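PDB 3TWO: mannitol dehydrogenase from Helicobacter pylori, which probably catalyses the NADP(H)-dependent interconversion of cinnamyl alcohols and their aldehydes, as a zinc-containing member of the medium-chain alcohol dehydrogenase family. Local coordinates for residues 88-96 and 106-115; 36-45 and 130-138. All blocks are in the same frame, centred on the assembly; numbering follows the deposited sequence.

Contact 1. Residues 88-96 and 106-115; sequences VGCFVNSCK and EQFCTKVVFT. With ZN (zinc ion), chain H.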
loop_
_atom_site.group_PDB
_atom_site.type_symbol
_atom_site.label_atom_id
_atom_site.label_comp_id
_atom_site.label_asym_id
_atom_site.label_seq_id
_atom_site.Cartn_x
_atom_site.Cartn_y
_atom_site.Cartn_z
ATOM N N VAL B 88 -14.037 27.612 -4.510
ATOM C CA VAL B 88 -13.253 26.940 -5.537
ATOM C C VAL B 88 -12.081 26.205 -4.872
ATOM O O VAL B 88 -11.433 26.750 -3.936
ATOM C CB VAL B 88 -12.754 27.946 -6.626
ATOM C CG1 VAL B 88 -11.905 27.251 -7.707
ATOM C CG2 VAL B 88 -13.952 28.660 -7.235
ATOM N N GLY B 89 -11.804 24.985 -5.381
ATOM C CA GLY B 89 -10.763 24.135 -4.840
ATOM C C GLY B 89 -9.509 24.018 -5.711
ATOM O O GLY B 89 -9.082 24.973 -6.393
ATOM N N CYS B 90 -8.938 22.812 -5.704
ATOM C CA CYS B 90 -7.676 22.515 -6.389
ATOM C C CYS B 90 -7.698 22.395 -7.909
ATOM O O CYS B 90 -6.602 22.350 -8.524
ATOM C CB CYS B 90 -7.086 21.197 -5.833
ATOM S SG CYS B 90 -6.726 21.384 -4.083
ATOM N N PHE B 91 -8.888 22.265 -8.518
ATOM C CA PHE B 91 -8.928 22.245 -9.990
ATOM C C PHE B 91 -10.154 22.983 -10.517
ATOM O O PHE B 91 -11.151 23.093 -9.802
ATOM C CB PHE B 91 -8.837 20.823 -10.575
ATOM C CG PHE B 91 -9.844 19.885 -9.974
ATOM C CD1 PHE B 91 -11.121 19.790 -10.501
ATOM C CD2 PHE B 91 -9.517 19.118 -8.855
ATOM C CE1 PHE B 91 -12.070 18.930 -9.931
ATOM C CE2 PHE B 91 -10.437 18.248 -8.305
ATOM C CZ PHE B 91 -11.727 18.168 -8.847
ATOM N N VAL B 92 -10.057 23.486 -11.747
ATOM C CA VAL B 92 -11.065 24.355 -12.322
ATOM C C VAL B 92 -11.630 23.832 -13.644
ATOM O O VAL B 92 -12.476 24.492 -14.288
ATOM C CB VAL B 92 -10.497 25.771 -12.602
ATOM C CG1 VAL B 92 -10.095 26.421 -11.341
ATOM C CG2 VAL B 92 -9.256 25.697 -13.590
ATOM N N ASN B 93 -11.176 22.674 -14.067
ATOM C CA ASN B 93 -11.651 22.081 -15.342
ATOM C C ASN B 93 -11.114 20.663 -15.506
ATOM O O ASN B 93 -10.152 20.314 -14.796
ATOM C CB ASN B 93 -11.210 22.925 -16.538
ATOM C CG ASN B 93 -12.317 23.042 -17.588
ATOM O OD1 ASN B 93 -13.202 22.200 -17.639
ATOM N ND2 ASN B 93 -12.328 24.150 -18.349
ATOM N N SER B 94 -11.762 19.856 -16.382
ATOM C CA SER B 94 -11.324 18.507 -16.757
ATOM C C SER B 94 -12.023 18.114 -18.053
ATOM O O SER B 94 -12.802 18.898 -18.562
ATOM C CB SER B 94 -11.595 17.469 -15.641
ATOM O OG SER B 94 -12.991 17.295 -15.392
ATOM N N CYS B 95 -11.794 16.901 -18.568
ATOM C CA CYS B 95 -12.171 16.634 -19.981
ATOM C C CYS B 95 -13.667 16.287 -20.048
ATOM O O CYS B 95 -14.303 16.504 -21.067
ATOM C CB CYS B 95 -11.329 15.516 -20.650
ATOM S SG CYS B 95 -11.925 13.833 -20.233
ATOM N N LYS B 96 -14.202 15.790 -18.932
ATOM C CA LYS B 96 -15.643 15.517 -18.802
ATOM C C LYS B 96 -16.029 14.334 -19.700
ATOM O O LYS B 96 -17.199 14.092 -19.930
ATOM C CB LYS B 96 -16.532 16.749 -19.139
ATOM C CG LYS B 96 -16.123 18.124 -18.536
ATOM C CD LYS B 96 -17.013 19.247 -19.143
ATOM C CE LYS B 96 -16.533 20.678 -18.830
ATOM N NZ LYS B 96 -15.060 20.860 -19.226
ATOM N N GLU B 106 -12.660 13.895 -10.916
ATOM C CA GLU B 106 -12.035 14.722 -11.941
ATOM C C GLU B 106 -10.552 14.988 -11.621
ATOM O O GLU B 106 -9.777 15.265 -12.532
ATOM C CB GLU B 106 -12.816 16.055 -12.157
ATOM C CG GLU B 106 -14.320 15.861 -12.382
ATOM C CD GLU B 106 -15.144 15.946 -11.066
ATOM O OE1 GLU B 106 -14.584 15.778 -9.937
ATOM O OE2 GLU B 106 -16.359 16.219 -11.174
ATOM N N GLN B 107 -10.148 14.813 -10.365
ATOM C CA GLN B 107 -8.740 15.076 -9.977
ATOM C C GLN B 107 -7.777 14.114 -10.616
ATOM O O GLN B 107 -6.623 14.417 -10.645
ATOM C CB GLN B 107 -8.489 15.071 -8.440
ATOM C CG GLN B 107 -8.541 13.654 -7.752
ATOM C CD GLN B 107 -9.941 13.250 -7.337
ATOM O OE1 GLN B 107 -10.926 13.686 -7.943
ATOM N NE2 GLN B 107 -10.043 12.429 -6.268
ATOM N N PHE B 108 -8.250 12.975 -11.125
ATOM C CA PHE B 108 -7.415 12.024 -11.825
ATOM C C PHE B 108 -7.557 12.118 -13.342
ATOM O O PHE B 108 -6.923 11.359 -14.050
ATOM C CB PHE B 108 -7.690 10.567 -11.364
ATOM C CG PHE B 108 -7.391 10.332 -9.923
ATOM C CD1 PHE B 108 -8.424 10.091 -9.019
ATOM C CD2 PHE B 108 -6.087 10.346 -9.479
ATOM C CE1 PHE B 108 -8.154 9.881 -7.651
ATOM C CE2 PHE B 108 -5.781 10.146 -8.091
ATOM C CZ PHE B 108 -6.838 9.927 -7.180
ATOM N N CYS B 109 -8.395 13.028 -13.847
ATOM C CA CYS B 109 -8.470 13.247 -15.278
ATOM C C CYS B 109 -7.076 13.622 -15.818
ATOM O O CYS B 109 -6.386 14.478 -15.269
ATOM C CB CYS B 109 -9.451 14.367 -15.635
ATOM S SG CYS B 109 -9.567 14.685 -17.432
ATOM N N THR B 110 -6.685 13.025 -16.947
ATOM C CA THR B 110 -5.356 13.370 -17.507
ATOM C C THR B 110 -5.335 14.822 -18.062
ATOM O O THR B 110 -4.258 15.380 -18.272
ATOM C CB THR B 110 -4.848 12.321 -18.593
ATOM O OG1 THR B 110 -5.670 12.426 -19.735
ATOM C CG2 THR B 110 -4.891 10.843 -18.074
ATOM N N LYS B 111 -6.491 15.467 -18.240
ATOM C CA LYS B 111 -6.503 16.853 -18.681
ATOM C C LYS B 111 -7.093 17.783 -17.631
ATOM O O LYS B 111 -7.582 18.888 -17.941
ATOM C CB LYS B 111 -7.244 16.980 -20.011
ATOM C CG LYS B 111 -6.655 16.122 -21.167
ATOM C CD LYS B 111 -7.466 16.475 -22.426
ATOM C CE LYS B 111 -6.747 16.119 -23.736
ATOM N NZ LYS B 111 -6.385 14.645 -23.845
ATOM N N VAL B 112 -7.030 17.325 -16.373
ATOM C CA VAL B 112 -7.388 18.148 -15.237
ATOM C C VAL B 112 -6.579 19.467 -15.303
ATOM O O VAL B 112 -5.404 19.468 -15.644
ATOM C CB VAL B 112 -7.167 17.396 -13.849
ATOM C CG1 VAL B 112 -5.649 16.909 -13.687
ATOM C CG2 VAL B 112 -7.607 18.275 -12.700
ATOM N N VAL B 113 -7.231 20.590 -15.032
ATOM C CA VAL B 113 -6.516 21.855 -14.912
ATOM C C VAL B 113 -6.507 22.258 -13.447
ATOM O O VAL B 113 -7.558 22.674 -12.903
ATOM C CB VAL B 113 -7.197 22.941 -15.770
ATOM C CG1 VAL B 113 -6.540 24.331 -15.533
ATOM C CG2 VAL B 113 -7.174 22.501 -17.277
ATOM N N PHE B 114 -5.356 22.078 -12.789
ATOM C CA PHE B 114 -5.216 22.513 -11.428
ATOM C C PHE B 114 -5.220 24.041 -11.398
ATOM O O PHE B 114 -4.835 24.709 -12.367
ATOM C CB PHE B 114 -3.932 21.976 -10.799
ATOM C CG PHE B 114 -3.931 20.488 -10.680
ATOM C CD1 PHE B 114 -3.072 19.699 -11.489
ATOM C CD2 PHE B 114 -4.819 19.840 -9.776
ATOM C CE1 PHE B 114 -3.067 18.273 -11.372
ATOM C CE2 PHE B 114 -4.826 18.422 -9.662
ATOM C CZ PHE B 114 -3.944 17.640 -10.460
ATOM N N THR B 115 -5.645 24.575 -10.262
ATOM C CA THR B 115 -5.927 26.006 -10.105
ATOM C C THR B 115 -4.698 26.905 -10.339
ATOM O O THR B 115 -4.847 28.062 -10.792
ATOM C CB THR B 115 -6.599 26.218 -8.707
ATOM O OG1 THR B 115 -7.722 25.312 -8.651
ATOM C CG2 THR B 115 -7.095 27.689 -8.489
HETATM ZN ZN ZN H . -11.526 13.498 -17.919
#
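Cys95 and Cys109 share a zinc ion, and the thiolate of Cys109 is gripped a second time by the backbone of the facing segment: Cys95 N donates to Cys109 SG over 3.3 Å. Lys111 N reaches the same sulfur, so one SG holds the metal and two amides. The Cys109 thiolate stands anti to its own backbone N (chi1 180°), which carries it across to the zinc at 2.3 Å; Cys95 SG binds the same ion, and Cys98 and Cys101 complete the four-cysteine structural site characteristic of zinc-dependent medium-chain alcohol dehydrogenases. Away from the metal, the chain is stitched by a short antiparallel pairing of 91-93 with 113-114. Val92 N points almost straight down the carbonyl of Val113, 2.9 Å from its O, whereas Val113 N meets Asn93 O from above the carbonyl plane. At the far end Thr115 fastens the turn at 89-90, its OG1 giving a 2.7 Å bond to Gly89 O and its N bonding Cys90 O. Between these two ends lies the Phe91 ring: chi1 of 52° puts Phe91 CG between its backbone N and carbonyl carbon and directs the ring to the start of the 3-10 segment 106-108. Its CE1 meets Glu106 CB and its CE2 meets Gln107 CB, each at 3.7 Å, while Val112 CG2 presses on Phe91 CB. Beside it Ser94 OG packs on Glu106 CB and bonds Tyr142; the Glu106 carboxylate turns to Ile296 N. With two N-H groups directed at Cys109 SG, part of the negative charge on the zinc-bound sulfur is probably offset, which would help stabilise the tetrathiolate site.

Contact 2. Residues 36-45 and 130-138; sequences ILYAGICHSD and GGYSNNIVV. With ZN (zinc ion), chain G; NDP (NADPH dihydro-nicotinamide-adenine-dinucleotide phosphate), chain F.
Chi1 of -56° and chi2 of -12° swing the Tyr132 ring from a CB that points away from 36-45 back along it, and chi1 of -64° on Asp45 turns its carboxylate to meet the phenol. In the GroES-like domain, Asp45 stands in the first turn of helix 43-49, after strand 31-40, and Tyr132 in the loop before strand 135-139. Tyr132 OH and Asp45 OD2 approach to 2.6 Å, a weak bond with the carboxylate and ring planes nearly perpendicular; the phenol also bonds Tyr327. From above the plane of its carboxylate, Asp45 OD2 takes the amide of Cys42. Cys42 SG in turn accepts from Ser44 N, closing a capping box that fixes the helix start just where Cys42, with His64 and Cys160, binds the zinc ion. Asp45 is thus second shell to the metal and Tyr132 one step beyond. The Ile41 side chain crosses that of Tyr132 at about a right angle, CG1 near Tyr132 CE1. At the other end, Ile36 N bonds Asn134 O at 3.0 Å and Ile36 CD1 packs against Ser133 O and Ile136 CB. His43 N donates to O2N of NADPH, and Ser44 OG is hydrogen-bonded to its ribose O2D at 2.8 Å.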
loop_
_atom_site.group_PDB
_atom_site.type_symbol
_atom_site.label_atom_id
_atom_site.label_comp_id
_atom_site.label_asym_id
_atom_site.label_seq_id
_atom_site.Cartn_x
_atom_site.Cartn_y
_atom_site.Cartn_z
ATOM N N ILE B 36 -13.047 37.103 -5.182
ATOM C CA ILE B 36 -12.461 36.297 -4.108
ATOM C C ILE B 36 -12.407 37.084 -2.786
ATOM O O ILE B 36 -11.847 38.184 -2.729
ATOM C CB ILE B 36 -11.079 35.815 -4.498
ATOM C CG1 ILE B 36 -11.179 34.847 -5.687
ATOM C CG2 ILE B 36 -10.363 35.126 -3.311
ATOM C CD1 ILE B 36 -9.810 34.340 -6.182
ATOM N N LEU B 37 -13.018 36.533 -1.739
ATOM C CA LEU B 37 -13.088 37.207 -0.424
ATOM C C LEU B 37 -11.998 36.640 0.500
ATOM O O LEU B 37 -11.255 37.400 1.160
ATOM C CB LEU B 37 -14.513 37.105 0.203
ATOM C CG LEU B 37 -15.758 37.736 -0.501
ATOM C CD1 LEU B 37 -16.840 38.045 0.534
ATOM C CD2 LEU B 37 -15.463 38.990 -1.161
ATOM N N TYR B 38 -11.860 35.322 0.531
ATOM C CA TYR B 38 -10.858 34.662 1.379
ATOM C C TYR B 38 -10.079 33.601 0.620
ATOM O O TYR B 38 -10.659 32.878 -0.220
ATOM C CB TYR B 38 -11.500 34.050 2.620
ATOM C CG TYR B 38 -12.211 35.129 3.456
ATOM C CD1 TYR B 38 -13.598 35.375 3.294
ATOM C CD2 TYR B 38 -11.479 35.950 4.344
ATOM C CE1 TYR B 38 -14.278 36.406 4.041
ATOM C CE2 TYR B 38 -12.129 36.984 5.100
ATOM C CZ TYR B 38 -13.529 37.196 4.912
ATOM O OH TYR B 38 -14.160 38.152 5.630
ATOM N N ALA B 39 -8.751 33.557 0.884
ATOM C CA ALA B 39 -7.878 32.599 0.233
ATOM C C ALA B 39 -7.040 31.912 1.299
ATOM O O ALA B 39 -6.210 32.561 1.954
ATOM C CB ALA B 39 -7.004 33.260 -0.801
ATOM N N GLY B 40 -7.338 30.620 1.524
ATOM C CA GLY B 40 -6.497 29.738 2.366
ATOM C C GLY B 40 -5.124 29.505 1.772
ATOM O O GLY B 40 -4.950 29.446 0.524
ATOM N N ILE B 41 -4.127 29.393 2.661
ATOM C CA ILE B 41 -2.790 29.002 2.247
ATOM C C ILE B 41 -2.613 27.536 2.612
ATOM O O ILE B 41 -2.724 27.188 3.770
ATOM C CB ILE B 41 -1.733 29.824 2.996
ATOM C CG1 ILE B 41 -1.835 31.308 2.614
ATOM C CG2 ILE B 41 -0.301 29.213 2.821
ATOM C CD1 ILE B 41 -0.855 32.140 3.383
ATOM N N CYS B 42 -2.343 26.688 1.619
ATOM C CA CYS B 42 -2.122 25.290 1.860
ATOM C C CYS B 42 -0.579 25.069 1.740
ATOM O O CYS B 42 0.074 25.782 0.998
ATOM C CB CYS B 42 -2.860 24.542 0.739
ATOM S SG CYS B 42 -2.508 22.762 0.713
ATOM N N HIS B 43 -0.034 24.060 2.395
ATOM C CA HIS B 43 1.418 23.750 2.226
ATOM C C HIS B 43 1.778 23.311 0.781
ATOM O O HIS B 43 2.924 23.437 0.366
ATOM C CB HIS B 43 1.891 22.695 3.248
ATOM C CG HIS B 43 3.332 22.815 3.663
ATOM N ND1 HIS B 43 4.391 22.715 2.774
ATOM C CD2 HIS B 43 3.892 22.915 4.899
ATOM C CE1 HIS B 43 5.539 22.823 3.435
ATOM N NE2 HIS B 43 5.262 22.927 4.729
ATOM N N SER B 44 0.801 22.801 0.038
ATOM C CA SER B 44 0.975 22.576 -1.418
ATOM C C SER B 44 1.360 23.854 -2.128
ATOM O O SER B 44 2.110 23.818 -3.150
ATOM C CB SER B 44 -0.340 22.052 -2.061
ATOM O OG SER B 44 -0.697 20.828 -1.441
ATOM N N ASP B 45 0.853 24.994 -1.632
ATOM C CA ASP B 45 1.208 26.280 -2.238
ATOM C C ASP B 45 2.753 26.495 -2.188
ATOM O O ASP B 45 3.393 26.999 -3.137
ATOM C CB ASP B 45 0.499 27.433 -1.523
ATOM C CG ASP B 45 -1.041 27.374 -1.657
ATOM O OD1 ASP B 45 -1.624 26.602 -2.452
ATOM O OD2 ASP B 45 -1.699 28.143 -0.951
ATOM N N GLY B 130 -3.824 31.107 -9.492
ATOM C CA GLY B 130 -4.601 30.650 -8.348
ATOM C C GLY B 130 -5.379 31.696 -7.574
ATOM O O GLY B 130 -5.747 32.788 -8.106
ATOM N N GLY B 131 -5.571 31.376 -6.293
ATOM C CA GLY B 131 -6.480 32.078 -5.441
ATOM C C GLY B 131 -5.909 33.242 -4.668
ATOM O O GLY B 131 -6.696 33.980 -4.058
ATOM N N TYR B 132 -4.568 33.466 -4.694
ATOM C CA TYR B 132 -4.019 34.701 -4.046
ATOM C C TYR B 132 -4.272 35.929 -4.925
ATOM O O TYR B 132 -3.342 36.590 -5.341
ATOM C CB TYR B 132 -2.487 34.654 -3.750
ATOM C CG TYR B 132 -1.943 33.529 -2.910
ATOM C CD1 TYR B 132 -2.788 32.654 -2.174
ATOM C CD2 TYR B 132 -0.578 33.343 -2.826
ATOM C CE1 TYR B 132 -2.240 31.584 -1.394
ATOM C CE2 TYR B 132 -0.015 32.283 -1.988
ATOM C CZ TYR B 132 -0.849 31.414 -1.313
ATOM O OH TYR B 132 -0.290 30.357 -0.587
ATOM N N SER B 133 -5.523 36.200 -5.257
ATOM C CA SER B 133 -5.840 37.206 -6.273
ATOM C C SER B 133 -7.262 37.690 -6.015
ATOM O O SER B 133 -7.976 37.098 -5.179
ATOM C CB SER B 133 -5.737 36.581 -7.670
ATOM O OG SER B 133 -6.732 35.586 -7.896
ATOM N N ASN B 134 -7.708 38.708 -6.763
ATOM C CA ASN B 134 -8.978 39.345 -6.445
ATOM C C ASN B 134 -10.167 38.691 -7.128
ATOM O O ASN B 134 -11.307 38.966 -6.770
ATOM C CB ASN B 134 -8.945 40.874 -6.724
ATOM C CG ASN B 134 -8.720 41.220 -8.207
ATOM O OD1 ASN B 134 -9.038 42.338 -8.664
ATOM N ND2 ASN B 134 -8.160 40.307 -8.947
ATOM N N ASN B 135 -9.910 37.848 -8.133
ATOM C CA ASN B 135 -11.013 37.201 -8.817
ATOM C C ASN B 135 -10.514 35.952 -9.513
ATOM O O ASN B 135 -9.297 35.743 -9.585
ATOM C CB ASN B 135 -11.699 38.188 -9.822
ATOM C CG ASN B 135 -10.783 38.613 -10.955
ATOM O OD1 ASN B 135 -9.996 37.815 -11.478
ATOM N ND2 ASN B 135 -10.908 39.882 -11.387
ATOM N N ILE B 136 -11.442 35.157 -10.046
ATOM C CA ILE B 136 -11.101 33.937 -10.758
ATOM C C ILE B 136 -12.304 33.613 -11.651
ATOM O O ILE B 136 -13.480 33.974 -11.298
ATOM C CB ILE B 136 -10.728 32.757 -9.806
ATOM C CG1 ILE B 136 -10.021 31.642 -10.585
ATOM C CG2 ILE B 136 -11.942 32.200 -9.059
ATOM C CD1 ILE B 136 -9.461 30.550 -9.735
ATOM N N VAL B 137 -12.027 33.015 -12.817
ATOM C CA VAL B 137 -13.079 32.650 -13.796
ATOM C C VAL B 137 -13.114 31.121 -13.886
ATOM O O VAL B 137 -12.114 30.528 -14.273
ATOM C CB VAL B 137 -12.801 33.278 -15.235
ATOM C CG1 VAL B 137 -13.922 32.947 -16.226
ATOM C CG2 VAL B 137 -12.628 34.791 -15.143
ATOM N N VAL B 138 -14.229 30.492 -13.511
ATOM C CA VAL B 138 -14.303 29.042 -13.398
ATOM C C VAL B 138 -15.532 28.475 -14.126
ATOM O O VAL B 138 -16.639 29.027 -13.982
ATOM C CB VAL B 138 -14.350 28.607 -11.901
ATOM C CG1 VAL B 138 -14.312 27.091 -11.789
ATOM C CG2 VAL B 138 -13.189 29.217 -11.114
HETATM ZN ZN ZN G . -3.986 21.943 -1.130
HETATM P PA NDP F . 0.943 22.492 7.091
HETATM O O1A NDP F . 2.357 22.766 7.391
HETATM O O2A NDP F . -0.298 23.037 7.894
HETATM O O5B NDP F . 0.936 21.282 8.184
HETATM C C5B NDP F . 2.043 20.234 8.248
HETATM C C4B NDP F . 2.117 19.724 9.682
HETATM O O4B NDP F . 2.957 18.514 9.898
HETATM C C3B NDP F . 2.679 20.848 10.581
HETATM O O3B NDP F . 1.811 20.938 11.774
HETATM C C2B NDP F . 4.087 20.309 10.951
HETATM O O2B NDP F . 4.384 20.821 12.264
HETATM C C1B NDP F . 3.832 18.788 11.072
HETATM N N9A NDP F . 5.013 17.962 10.729
HETATM C C8A NDP F . 5.969 18.298 9.833
HETATM N N7A NDP F . 6.810 17.278 9.771
HETATM C C5A NDP F . 6.400 16.323 10.601
HETATM C C6A NDP F . 6.886 15.070 10.929
HETATM N N6A NDP F . 8.035 14.538 10.387
HETATM N N1A NDP F . 6.197 14.387 11.835
HETATM C C2A NDP F . 5.085 14.821 12.387
HETATM N N3A NDP F . 4.593 15.998 12.084
HETATM C C4A NDP F . 5.254 16.765 11.200
HETATM O O3 NDP F . 0.626 21.463 5.938
HETATM P PN NDP F . -0.739 21.190 5.310
HETATM O O1N NDP F . -1.668 20.533 6.257
HETATM O O2N NDP F . -1.336 22.350 4.470
HETATM O O5D NDP F . -0.327 20.147 4.205
HETATM C C5D NDP F . 0.500 18.962 4.638
HETATM C C4D NDP F . 1.014 18.156 3.372
HETATM O O4D NDP F . -0.214 17.743 2.744
HETATM C C3D NDP F . 1.813 18.973 2.320
HETATM O O3D NDP F . 2.885 18.135 1.809
HETATM C C2D NDP F . 0.714 19.281 1.276
HETATM O O2D NDP F . 1.273 19.429 0.017
HETATM C C1D NDP F . -0.078 17.954 1.314
HETATM N N1N NDP F . -1.432 18.020 0.667
HETATM C C2N NDP F . -1.841 16.923 -0.125
HETATM C C3N NDP F . -3.080 16.925 -0.745
HETATM C C7N NDP F . -3.521 15.685 -1.519
HETATM O O7N NDP F . -3.009 14.577 -1.288
HETATM N N7N NDP F . -4.633 15.842 -2.229
HETATM C C4N NDP F . -3.920 18.056 -0.614
HETATM C C5N NDP F . -3.540 19.153 0.213
HETATM C C6N NDP F . -2.311 19.152 0.838
HETATM P P2B NDP F . 5.787 21.377 12.674
HETATM O O1X NDP F . 5.448 22.818 13.377
HETATM O O2X NDP F . 6.501 20.385 13.484
HETATM O O3X NDP F . 6.570 21.728 11.335
#

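In the fold
Contact 1 is nested in the chain between the two segments of contact 2: 36-45 comes first, then 88-96 and 106-115, and finally 130-138. Their centres lie 16 Å apart, and all four segments fall in the GroES-like catalytic domain. They meet directly where Thr115 CG2 packs on Gly130 CA and Ile136 CD1, and Val88 CG2 on Val138 CG2. Strands 31-40, 85-88 and 135-139 belong to the large mixed sheet; after a break the chain runs on from 85-88 into 91-93, which pairs with 113-114. Both zinc ions sit in this domain: contact 1 helps bind the four-cysteine one, with the Cys90 side chain about 4 Å from the other, which the 42-45 end of contact 2 binds beside the nicotinamide.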